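Local atomic coordinates of ribose 5-phosphate isomerase RpiB (Thermoanaerobacter tengcongensis, PDB entry 4EGS), a protein that probably removes phosphate from phosphotyrosine through this N-terminal low molecular weight phosphatase domain, the longer protein also carrying an RpiB-like sugar isomerase family region. Residues R36-C41 with K111-V116; L117-S122 with F139-F144; G149-P154 with K163-E168. All coordinates share one frame; numbering follows the deposited sequence.

Interaction 1 of 3, residues R36-C41 with K111-V116; sequences RVLFVC and KGADLV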
loop_
_atom_site.group_PDB
_atom_site.type_symbol
_atom_site.label_atom_id
_atom_site.label_comp_id
_atom_site.label_asym_id
_atom_site.label_seq_id
_atom_site.Cartn_x
_atom_site.Cartn_y
_atom_site.Cartn_z
ATOM N N ARG A 36 2.032 6.905 -4.480
ATOM C CA ARG A 36 2.516 8.212 -4.037
ATOM C C ARG A 36 2.050 8.625 -2.640
ATOM O O ARG A 36 0.871 8.515 -2.306
ATOM C CB ARG A 36 2.125 9.291 -5.050
ATOM C CG ARG A 36 2.087 10.699 -4.476
ATOM C CD ARG A 36 3.409 11.427 -4.626
ATOM N NE ARG A 36 3.297 12.535 -5.571
ATOM C CZ ARG A 36 3.690 12.479 -6.838
ATOM N NH1 ARG A 36 4.236 11.369 -7.316
ATOM N NH2 ARG A 36 3.544 13.535 -7.627
ATOM N N VAL A 37 2.994 9.099 -1.831
ATOM C CA VAL A 37 2.671 9.770 -0.577
ATOM C C VAL A 37 3.292 11.170 -0.569
ATOM O O VAL A 37 4.455 11.346 -0.937
ATOM C CB VAL A 37 3.114 8.951 0.662
ATOM C CG1 VAL A 37 4.578 8.560 0.562
ATOM C CG2 VAL A 37 2.845 9.727 1.946
ATOM N N LEU A 38 2.504 12.163 -0.170
ATOM C CA LEU A 38 2.946 13.553 -0.196
ATOM C C LEU A 38 3.172 14.090 1.214
ATOM O O LEU A 38 2.223 14.281 1.972
ATOM C CB LEU A 38 1.900 14.416 -0.905
ATOM C CG LEU A 38 2.352 15.547 -1.833
ATOM C CD1 LEU A 38 1.241 16.578 -1.968
ATOM C CD2 LEU A 38 3.646 16.202 -1.371
ATOM N N PHE A 39 4.431 14.340 1.563
ATOM C CA PHE A 39 4.752 14.944 2.851
ATOM C C PHE A 39 4.661 16.464 2.759
ATOM O O PHE A 39 5.177 17.068 1.817
ATOM C CB PHE A 39 6.145 14.522 3.322
ATOM C CG PHE A 39 6.280 13.048 3.575
ATOM C CD1 PHE A 39 5.659 12.458 4.663
ATOM C CD2 PHE A 39 7.037 12.253 2.730
ATOM C CE1 PHE A 39 5.784 11.104 4.901
ATOM C CE2 PHE A 39 7.166 10.898 2.963
ATOM C CZ PHE A 39 6.539 10.322 4.049
ATOM N N VAL A 40 4.004 17.082 3.735
ATOM C CA VAL A 40 3.765 18.520 3.686
ATOM C C VAL A 40 4.436 19.289 4.820
ATOM O O VAL A 40 4.232 19.002 6.000
ATOM C CB VAL A 40 2.257 18.848 3.643
ATOM C CG1 VAL A 40 2.020 20.326 3.916
ATOM C CG2 VAL A 40 1.677 18.455 2.298
ATOM N N CYS A 41 5.246 20.268 4.432
ATOM C CA CYS A 41 5.937 21.144 5.363
ATOM C C CYS A 41 5.318 22.528 5.280
ATOM O O CYS A 41 4.303 22.725 4.609
ATOM C CB CYS A 41 7.406 21.248 4.964
ATOM S SG CYS A 41 8.578 20.796 6.235
ATOM N N LYS A 111 -3.602 16.105 -6.437
ATOM C CA LYS A 111 -4.339 15.173 -7.288
ATOM C C LYS A 111 -3.578 13.868 -7.497
ATOM O O LYS A 111 -4.164 12.785 -7.474
ATOM C CB LYS A 111 -4.641 15.812 -8.643
ATOM C CG LYS A 111 -5.744 16.853 -8.619
ATOM C CD LYS A 111 -5.809 17.601 -9.943
ATOM C CE LYS A 111 -7.102 18.385 -10.085
ATOM N NZ LYS A 111 -8.283 17.486 -10.201
ATOM N N GLY A 112 -2.270 13.977 -7.703
ATOM C CA GLY A 112 -1.436 12.817 -7.955
ATOM C C GLY A 112 -1.145 12.009 -6.704
ATOM O O GLY A 112 -0.627 10.895 -6.782
ATOM N N ALA A 113 -1.483 12.570 -5.548
ATOM C CA ALA A 113 -1.212 11.915 -4.274
ATOM C C ALA A 113 -2.342 10.984 -3.846
ATOM O O ALA A 113 -3.504 11.386 -3.794
ATOM C CB ALA A 113 -0.941 12.950 -3.192
ATOM N N ASP A 114 -1.993 9.736 -3.547
ATOM C CA ASP A 114 -2.951 8.787 -2.996
ATOM C C ASP A 114 -3.162 9.121 -1.527
ATOM O O ASP A 114 -4.242 8.913 -0.972
ATOM C CB ASP A 114 -2.434 7.353 -3.129
ATOM C CG ASP A 114 -2.070 6.993 -4.555
ATOM O OD1 ASP A 114 -2.992 6.724 -5.355
ATOM O OD2 ASP A 114 -0.863 6.967 -4.877
ATOM N N LEU A 115 -2.110 9.647 -0.909
ATOM C CA LEU A 115 -2.113 9.992 0.504
ATOM C C LEU A 115 -1.198 11.189 0.731
ATOM O O LEU A 115 -0.090 11.239 0.200
ATOM C CB LEU A 115 -1.629 8.802 1.333
ATOM C CG LEU A 115 -1.185 9.065 2.774
ATOM C CD1 LEU A 115 -2.376 9.368 3.670
ATOM C CD2 LEU A 115 -0.384 7.889 3.312
ATOM N N VAL A 116 -1.663 12.159 1.509
ATOM C CA VAL A 116 -0.837 13.313 1.838
ATOM C C VAL A 116 -0.726 13.507 3.350
ATOM O O VAL A 116 -1.730 13.677 4.042
ATOM C CB VAL A 116 -1.342 14.602 1.145
ATOM C CG1 VAL A 116 -2.851 14.706 1.232
ATOM C CG2 VAL A 116 -0.673 15.829 1.738
#
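Val-37 and Leu-38 of strand 36-41 pair in parallel with Leu-115 and Val-116, the start of strand 115-118, in the four-stranded sheet of the low molecular weight phosphatase fold; 111-114 leads in from helix 108-112. The clear backbone bond runs from Leu-38 N to Leu-115 O, 2.8 Å; Arg-36 O receives weak bonds from Asp-114 N and Leu-115 N. At the strand's start a side chain takes over: Asp-114 OD2 accepts Arg-36 N at 2.9 Å with an N-H...O angle of 163°. The Arg-36 guanidinium makes a salt bridge with Glu-67 on strand 67-72 and has Gly-112 O over one face. Nearer the backbone, CG, placed anti to the backbone N (chi1 158°), packs 3.5 Å from Ala-113 CA.

Apolar contacts divide between the faces. Val-37 and Leu-115 lie side by side on one face, where Phe-55 of helix 47-61 packs on Val-37 and Phe-144 on Leu-115. On the other, Leu-38 CB rests against Ala-113 CB and Val-116 CB. Strand 36-41 ends at Cys-41, the predicted nucleophile, which lines the bicarbonate pocket. Just before it, Val-40 CG2 meets Val-116 CG2 at 3.6 Å.

Interaction 2 of 3, residues L117-S122 with F139-F144; sequences LAMAFS and FTIKEF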
loop_
_atom_site.group_PDB
_atom_site.type_symbol
_atom_site.label_atom_id
_atom_site.label_comp_id
_atom_site.label_asym_id
_atom_site.label_seq_id
_atom_site.Cartn_x
_atom_site.Cartn_y
_atom_site.Cartn_z
ATOM N N LEU A 117 0.503 13.462 3.855
ATOM C CA LEU A 117 0.750 13.550 5.291
ATOM C C LEU A 117 1.450 14.845 5.691
ATOM O O LEU A 117 2.522 15.168 5.180
ATOM C CB LEU A 117 1.570 12.349 5.769
ATOM C CG LEU A 117 0.850 11.002 5.778
ATOM C CD1 LEU A 117 1.757 9.923 6.336
ATOM C CD2 LEU A 117 -0.439 11.089 6.580
ATOM N N ALA A 118 0.838 15.576 6.616
ATOM C CA ALA A 118 1.406 16.822 7.113
ATOM C C ALA A 118 2.212 16.577 8.383
ATOM O O ALA A 118 1.838 15.751 9.215
ATOM C CB ALA A 118 0.303 17.833 7.373
ATOM N N MET A 119 3.320 17.297 8.527
ATOM C CA MET A 119 4.164 17.171 9.709
ATOM C C MET A 119 3.448 17.684 10.950
ATOM O O MET A 119 3.638 17.165 12.050
ATOM C CB MET A 119 5.478 17.930 9.516
ATOM C CG MET A 119 6.367 17.354 8.433
ATOM S SD MET A 119 6.753 15.622 8.733
ATOM C CE MET A 119 6.137 14.881 7.226
ATOM N N ALA A 120 2.620 18.708 10.765
ATOM C CA ALA A 120 1.904 19.321 11.876
ATOM C C ALA A 120 0.422 19.490 11.566
ATOM O O ALA A 120 0.010 19.443 10.407
ATOM C CB ALA A 120 2.526 20.661 12.228
ATOM N N PHE A 121 -0.370 19.692 12.613
ATOM C CA PHE A 121 -1.806 19.894 12.470
ATOM C C PHE A 121 -2.089 21.214 11.760
ATOM O O PHE A 121 -3.149 21.393 11.158
ATOM C CB PHE A 121 -2.481 19.876 13.842
ATOM C CG PHE A 121 -3.726 19.038 13.895
ATOM C CD1 PHE A 121 -3.653 17.660 13.780
ATOM C CD2 PHE A 121 -4.968 19.626 14.070
ATOM C CE1 PHE A 121 -4.793 16.884 13.832
ATOM C CE2 PHE A 121 -6.114 18.854 14.123
ATOM C CZ PHE A 121 -6.026 17.482 14.004
ATOM N N SER A 122 -1.134 22.135 11.839
ATOM C CA SER A 122 -1.242 23.423 11.166
ATOM C C SER A 122 -1.236 23.243 9.654
ATOM O O SER A 122 -2.052 23.832 8.945
ATOM C CB SER A 122 -0.091 24.340 11.581
ATOM O OG SER A 122 1.159 23.808 11.175
ATOM N N PHE A 139 -4.093 13.855 6.104
ATOM C CA PHE A 139 -3.950 13.530 7.517
ATOM C C PHE A 139 -2.625 14.060 8.048
ATOM O O PHE A 139 -1.756 14.467 7.277
ATOM C CB PHE A 139 -4.031 12.016 7.737
ATOM C CG PHE A 139 -5.289 11.393 7.204
ATOM C CD1 PHE A 139 -5.282 10.707 6.000
ATOM C CD2 PHE A 139 -6.481 11.497 7.903
ATOM C CE1 PHE A 139 -6.439 10.132 5.506
ATOM C CE2 PHE A 139 -7.642 10.925 7.414
ATOM C CZ PHE A 139 -7.620 10.243 6.214
ATOM N N THR A 140 -2.479 14.058 9.369
ATOM C CA THR A 140 -1.228 14.455 10.001
ATOM C C THR A 140 -0.329 13.228 10.154
ATOM O O THR A 140 -0.820 12.103 10.264
ATOM C CB THR A 140 -1.477 15.183 11.355
ATOM O OG1 THR A 140 -0.994 16.529 11.273
ATOM C CG2 THR A 140 -0.799 14.472 12.519
ATOM N N ILE A 141 0.983 13.447 10.128
ATOM C CA ILE A 141 1.959 12.362 10.171
ATOM C C ILE A 141 1.815 11.467 11.410
ATOM O O ILE A 141 2.101 10.272 11.356
ATOM C CB ILE A 141 3.406 12.911 10.067
ATOM C CG1 ILE A 141 4.407 11.782 9.805
ATOM C CG2 ILE A 141 3.779 13.718 11.303
ATOM C CD1 ILE A 141 4.615 11.484 8.337
ATOM N N LYS A 142 1.355 12.047 12.515
ATOM C CA LYS A 142 1.182 11.307 13.762
ATOM C C LYS A 142 -0.191 10.645 13.838
ATOM O O LYS A 142 -0.318 9.510 14.292
ATOM C CB LYS A 142 1.381 12.235 14.964
ATOM C CG LYS A 142 2.769 12.853 15.055
ATOM C CD LYS A 142 3.762 11.916 15.726
ATOM C CE LYS A 142 3.925 12.246 17.199
ATOM N NZ LYS A 142 4.299 13.672 17.393
ATOM N N GLU A 143 -1.218 11.357 13.385
ATOM C CA GLU A 143 -2.589 10.867 13.490
ATOM C C GLU A 143 -2.863 9.700 12.547
ATOM O O GLU A 143 -3.751 8.888 12.805
ATOM C CB GLU A 143 -3.597 11.995 13.242
ATOM C CG GLU A 143 -4.096 12.085 11.807
ATOM C CD GLU A 143 -5.105 13.197 11.607
ATOM O OE1 GLU A 143 -5.404 13.527 10.441
ATOM O OE2 GLU A 143 -5.602 13.741 12.616
ATOM N N PHE A 144 -2.103 9.613 11.460
ATOM C CA PHE A 144 -2.297 8.538 10.492
ATOM C C PHE A 144 -1.831 7.202 11.061
ATOM O O PHE A 144 -2.379 6.150 10.732
ATOM C CB PHE A 144 -1.571 8.841 9.180
ATOM C CG PHE A 144 -1.811 7.816 8.103
ATOM C CD1 PHE A 144 -2.938 7.886 7.301
ATOM C CD2 PHE A 144 -0.909 6.785 7.893
ATOM C CE1 PHE A 144 -3.162 6.946 6.311
ATOM C CE2 PHE A 144 -1.129 5.843 6.907
ATOM C CZ PHE A 144 -2.256 5.923 6.114
#
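Leu-117 and Ala-118 pair in parallel with Phe-139 and Thr-140, closing the beta-alpha-beta unit of strand 115-118, helix 121-130 and strand 138-140. Two backbone bonds fix the register: Ala-118 N to Phe-139 O, 2.9 Å, and Ile-141 N to Ala-118 O, 2.6 Å.

Leu-117 spreads its two methyls into an apolar cluster. CD2 lies 3.6 Å from Phe-144 CB, the two side chains crossing at about a right angle, while CD1 touches Ile-141 CD1. The latter methyl is also met by Met-119 CE at 3.9 Å; bends at chi2 and chi3 bring the thioether chain round to it, although Met-119 leaves its backbone away from the other segment. Beyond the strand ends, the edge of the Phe-121 ring meets the Glu-143 carboxylate, with CE1 3.5 Å from OE2 and the planes 89° apart.

Further out, Glu-143 OE1 accepts Thr-140 N at 3.2 Å, approached from above the carboxylate plane, and makes a salt bridge to Lys-124 of helix 121-130. With an alanine in place of Glu-143, Lys-124 would probably lose its anionic mate and Thr-140 N its acceptor, and the Phe-121 edge its oxygen neighbour. Leu-176 of helix 159-179 packs on Leu-117 and Phe-144, while Arg-47, a predicted active-site residue, touches Met-119. The chemistry is thus split: an apolar cluster around Leu-117 and Ile-141 packs against helices 159-179 and 47-61, whereas the carboxylate joins the strand end, the ring edge and the crossover helix, its charge probably balanced by Lys-124.

Interaction 3 of 3, residues G149-P154 with K163-E168; sequences GDVEDP and KKTAEE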
loop_
_atom_site.group_PDB
_atom_site.type_symbol
_atom_site.label_atom_id
_atom_site.label_comp_id
_atom_site.label_asym_id
_atom_site.label_seq_id
_atom_site.Cartn_x
_atom_site.Cartn_y
_atom_site.Cartn_z
ATOM N N GLY A 149 -0.066 14.735 17.921
ATOM C CA GLY A 149 1.018 15.694 18.000
ATOM C C GLY A 149 1.593 16.079 16.651
ATOM O O GLY A 149 1.100 15.657 15.604
ATOM N N ASP A 150 2.645 16.890 16.685
ATOM C CA ASP A 150 3.304 17.352 15.471
ATOM C C ASP A 150 4.790 17.029 15.525
ATOM O O ASP A 150 5.351 16.838 16.603
ATOM C CB ASP A 150 3.141 18.865 15.319
ATOM C CG ASP A 150 1.798 19.366 15.811
ATOM O OD1 ASP A 150 1.784 20.341 16.592
ATOM O OD2 ASP A 150 0.762 18.796 15.417
ATOM N N VAL A 151 5.425 16.971 14.360
ATOM C CA VAL A 151 6.878 16.915 14.294
ATOM C C VAL A 151 7.385 18.347 14.181
ATOM O O VAL A 151 7.159 19.013 13.172
ATOM C CB VAL A 151 7.369 16.088 13.095
ATOM C CG1 VAL A 151 8.888 16.011 13.092
ATOM C CG2 VAL A 151 6.767 14.693 13.134
ATOM N N GLU A 152 8.063 18.818 15.223
ATOM C CA GLU A 152 8.419 20.230 15.339
ATOM C C GLU A 152 9.545 20.666 14.401
ATOM O O GLU A 152 10.391 19.863 14.008
ATOM C CB GLU A 152 8.778 20.569 16.789
ATOM C CG GLU A 152 7.759 20.087 17.816
ATOM C CD GLU A 152 6.478 20.907 17.827
ATOM O OE1 GLU A 152 6.374 21.883 17.053
ATOM O OE2 GLU A 152 5.571 20.575 18.619
ATOM N N ASP A 153 9.542 21.951 14.058
ATOM C CA ASP A 153 10.520 22.533 13.145
ATOM C C ASP A 153 11.891 22.638 13.804
ATOM O O ASP A 153 12.035 23.272 14.850
ATOM C CB ASP A 153 10.049 23.925 12.705
ATOM C CG ASP A 153 10.794 24.448 11.486
ATOM O OD1 ASP A 153 11.860 23.900 11.139
ATOM O OD2 ASP A 153 10.308 25.423 10.872
ATOM N N PRO A 154 12.908 22.011 13.190
ATOM C CA PRO A 154 14.291 22.114 13.663
ATOM C C PRO A 154 15.000 23.359 13.123
ATOM O O PRO A 154 16.225 23.402 13.123
ATOM C CB PRO A 154 14.937 20.853 13.092
ATOM C CG PRO A 154 14.201 20.621 11.820
ATOM C CD PRO A 154 12.774 21.032 12.095
ATOM N N LYS A 163 18.769 15.759 14.688
ATOM C CA LYS A 163 18.969 14.333 14.903
ATOM C C LYS A 163 17.735 13.705 15.533
ATOM O O LYS A 163 17.279 12.650 15.099
ATOM C CB LYS A 163 20.194 14.098 15.789
ATOM C CG LYS A 163 20.597 12.639 15.927
ATOM C CD LYS A 163 21.803 12.465 16.845
ATOM C CE LYS A 163 23.099 12.959 16.205
ATOM N NZ LYS A 163 23.294 14.436 16.298
ATOM N N LYS A 164 17.200 14.364 16.555
ATOM C CA LYS A 164 16.008 13.893 17.252
ATOM C C LYS A 164 14.798 13.870 16.321
ATOM O O LYS A 164 13.979 12.952 16.373
ATOM C CB LYS A 164 15.728 14.776 18.471
ATOM C CG LYS A 164 14.463 14.420 19.236
ATOM C CD LYS A 164 14.575 13.055 19.891
ATOM C CE LYS A 164 15.697 13.021 20.917
ATOM N NZ LYS A 164 15.431 13.926 22.069
ATOM N N THR A 165 14.695 14.885 15.468
ATOM C CA THR A 165 13.608 14.971 14.495
ATOM C C THR A 165 13.734 13.867 13.446
ATOM O O THR A 165 12.734 13.299 13.000
ATOM C CB THR A 165 13.556 16.373 13.833
ATOM O OG1 THR A 165 12.461 17.117 14.379
ATOM C CG2 THR A 165 13.381 16.276 12.324
ATOM N N ALA A 166 14.971 13.553 13.075
ATOM C CA ALA A 166 15.240 12.477 12.128
ATOM C C ALA A 166 14.843 11.110 12.686
ATOM O O ALA A 166 14.322 10.263 11.961
ATOM C CB ALA A 166 16.707 12.487 11.712
ATOM N N GLU A 167 15.092 10.905 13.976
ATOM C CA GLU A 167 14.752 9.652 14.641
ATOM C C GLU A 167 13.239 9.459 14.704
ATOM O O GLU A 167 12.732 8.379 14.396
ATOM C CB GLU A 167 15.334 9.630 16.050
ATOM C CG GLU A 167 16.843 9.763 16.122
ATOM C CD GLU A 167 17.286 10.250 17.482
ATOM O OE1 GLU A 167 18.506 10.331 17.732
ATOM O OE2 GLU A 167 16.400 10.557 18.305
ATOM N N GLU A 168 12.524 10.509 15.103
ATOM C CA GLU A 168 11.068 10.450 15.183
ATOM C C GLU A 168 10.471 10.139 13.817
ATOM O O GLU A 168 9.600 9.282 13.692
ATOM C CB GLU A 168 10.487 11.755 15.737
ATOM C CG GLU A 168 8.962 11.800 15.706
ATOM C CD GLU A 168 8.379 12.940 16.523
ATOM O OE1 GLU A 168 9.008 13.347 17.522
ATOM O OE2 GLU A 168 7.285 13.427 16.166
HETATM O O HOH W 1 6.573 14.428 18.526
HETATM O O HOH W 2 8.975 16.708 16.861
#
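Val-151 and Glu-168 approach from opposite directions, the loop valine pointing toward helix 159-179 and the helix glutamate toward the loop. They meet where Val-151 CG2 lies 3.3 Å from Glu-168 OE2, a methyl against a carboxylate oxygen. Glu-168 reaches this position with CG anti to the backbone N (chi1 174°) and an extended chain beyond, which carries the carboxylate out to the loop. The other valine methyl, CG1, sits anti to its own backbone N (chi1 -178°) and faces Thr-165, 4.0 Å from OG1; these two side chains run at a slant to each other. One turn separates Thr-165 from Glu-168, so both present themselves on the same side of the helix.

Water completes the polar contacts. Water 1 donates to Glu-168 OE2 at 2.7 Å and weakly to Asp-150 O. Water 2 accepts Glu-152 N at 2.8 Å and reaches Glu-168 OE1 only weakly. OE2 also forms a salt bridge with Lys-142, which probably offsets its charge beside the valine. Asp-150, whose CB points away from the helix, accepts Phe-121 N at OD2.

Farther along, Pro-154 faces Thr-165 more loosely, CG to CG2 being 4.5 Å. It follows Asp-153, which lines the bicarbonate pocket and is the predicted proton donor, consistent with the Asp-Pro loop that supplies the general acid in low molecular weight tyrosine phosphatases.

Overall arrangement
Interactions 1 and 2 are both buried and share strand 115-118, which pairs with strand 36-41 on one side and strand 138-140 on the other. Both rest on parallel pairing, direct backbone bonds and apolar side chains, with one carboxylate each (Asp-114, Glu-143) accepting a backbone N-H, and Phe-39 joins them by packing on Met-119 and Ile-141. Interaction 3 is only partly buried and has no clear direct hydrogen bond between its segments; waters and sparse side-chain packing connect loop and helix instead. A backbone bond between Met-119 and Val-151 ties it to interaction 2. Interactions 1 and 3 do not touch, yet each carries a bicarbonate-pocket residue, Cys-41 from the sheet and Asp-153 from the loop.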